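Local atomic coordinates of chemotaxis protein CheX (PDB entry 3HM4), a protein that probably dephosphorylates the response regulator CheY in bacterial chemotaxis, as do other phosphatases of the CheX family. Residues Ile70-Val73 / Lys74-Gly78. Numbering follows the deposited sequence.
Sequences IAVV and KAMLG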
loop_
_atom_site.group_PDB
_atom_site.type_symbol
_atom_site.label_atom_id
_atom_site.label_comp_id
_atom_site.label_asym_id
_atom_site.label_seq_id
_atom_site.Cartn_x
_atom_site.Cartn_y
_atom_site.Cartn_z
ATOM N N ILE A 70 -5.673 -16.883 -6.914
ATOM C CA ILE A 70 -5.252 -18.308 -6.850
ATOM C C ILE A 70 -4.691 -18.781 -8.193
ATOM O O ILE A 70 -3.617 -19.416 -8.243
ATOM C CB ILE A 70 -6.393 -19.209 -6.373
ATOM C CG1 ILE A 70 -6.696 -18.929 -4.887
ATOM C CG2 ILE A 70 -6.022 -20.696 -6.560
ATOM C CD1 ILE A 70 -7.937 -19.605 -4.323
ATOM N N ALA A 71 -5.362 -18.412 -9.280
ATOM C CA ALA A 71 -4.893 -18.818 -10.635
ATOM C C ALA A 71 -3.504 -18.239 -10.972
ATOM O O ALA A 71 -2.664 -18.911 -11.588
ATOM C CB ALA A 71 -5.909 -18.453 -11.713
ATOM N N VAL A 72 -3.268 -16.994 -10.559
ATOM C CA VAL A 72 -1.974 -16.350 -10.773
ATOM C C VAL A 72 -0.877 -17.085 -10.000
ATOM O O VAL A 72 0.171 -17.410 -10.568
ATOM C CB VAL A 72 -1.999 -14.860 -10.408
ATOM C CG1 VAL A 72 -0.617 -14.247 -10.368
ATOM C CG2 VAL A 72 -2.946 -14.124 -11.341
ATOM N N VAL A 73 -1.136 -17.379 -8.737
ATOM C CA VAL A 73 -0.179 -18.077 -7.880
ATOM C C VAL A 73 0.115 -19.484 -8.467
ATOM O O VAL A 73 1.282 -19.895 -8.532
ATOM C CB VAL A 73 -0.652 -18.161 -6.403
ATOM C CG1 VAL A 73 0.232 -19.124 -5.589
ATOM C CG2 VAL A 73 -0.705 -16.757 -5.778
ATOM N N LYS A 74 -0.927 -20.194 -8.917
ATOM C CA LYS A 74 -0.743 -21.523 -9.511
ATOM C C LYS A 74 0.023 -21.450 -10.835
ATOM O O LYS A 74 0.878 -22.321 -11.137
ATOM C CB LYS A 74 -2.087 -22.235 -9.686
ATOM C CG LYS A 74 -2.696 -22.682 -8.402
ATOM C CD LYS A 74 -3.972 -23.463 -8.598
ATOM C CE LYS A 74 -4.492 -23.968 -7.274
ATOM N NZ LYS A 74 -5.618 -24.916 -7.438
ATOM N N ALA A 75 -0.286 -20.471 -11.673
ATOM C CA ALA A 75 0.415 -20.308 -12.953
ATOM C C ALA A 75 1.904 -20.009 -12.764
ATOM O O ALA A 75 2.745 -20.602 -13.458
ATOM C CB ALA A 75 -0.231 -19.248 -13.810
HETATM N N MSE A 76 2.236 -19.201 -11.761
HETATM C CA MSE A 76 3.612 -18.779 -11.531
HETATM C C MSE A 76 4.473 -19.746 -10.763
HETATM O O MSE A 76 5.665 -19.855 -11.059
HETATM C CB MSE A 76 3.627 -17.430 -10.832
HETATM C CG MSE A 76 3.087 -16.397 -11.763
HETATM SE SE MSE A 76 2.987 -14.711 -10.956
HETATM C CE MSE A 76 4.931 -14.297 -10.839
ATOM N N LEU A 77 3.886 -20.432 -9.788
ATOM C CA LEU A 77 4.587 -21.342 -8.921
ATOM C C LEU A 77 4.125 -22.790 -8.992
ATOM O O LEU A 77 4.805 -23.644 -8.410
ATOM C CB LEU A 77 4.558 -20.792 -7.499
ATOM C CG LEU A 77 5.206 -19.406 -7.313
ATOM C CD1 LEU A 77 4.875 -18.764 -5.964
ATOM C CD2 LEU A 77 6.723 -19.555 -7.473
ATOM N N GLY A 78 3.086 -23.101 -9.776
ATOM C CA GLY A 78 2.606 -24.488 -9.988
ATOM C C GLY A 78 1.232 -24.794 -9.394
ATOM O O GLY A 78 0.850 -24.237 -8.347
HETATM O O HOH W 1 1.719 -22.387 -6.681
#
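Met76, a selenomethionine, lays its selenium alongside Val72, one helical turn earlier. In one of its two modelled conformers, SE of Met76 lies 3.7 Å from Val72 CG1, and the two side chains point the same way. With chi1 at 169°, Val72 CG1 lies opposite its own N and leans toward the next turn, where the selenium sits. The pair packs toward helix 10-25 and helix 84-109: Val72 also touches Leu21 of the first and Ile27 in a loop, and Met76 touches Met24 of the first and Val95 of the second.

A second pair, Ile70 and Lys74, runs side by side nearer the solvent. The extended aliphatic part of Lys74 passes Ile70, and its CE lies 3.7 Å from Ile70 CG2. Both residues also touch Ile81 in the loop after the helix.

The backbone beneath makes i to i-4 bonds up to the last turn. Lys74 N donates to Ile70 O at 2.9 Å, and Leu77 N donates to Val73 O at 2.9 Å. The helix ends at Leu77; Gly78, the first residue beyond it, has a positive phi (112°) and turns the chain away. Gly78 N still donates to Lys74 O at 2.7 Å. One water donates to Val73 O at 3.1 Å and to Gly78 O at 2.6 Å. Solvent thus supplies donors at the helix's C-terminal end, probably easing its negative dipole, while apolar pairs pack along its sides.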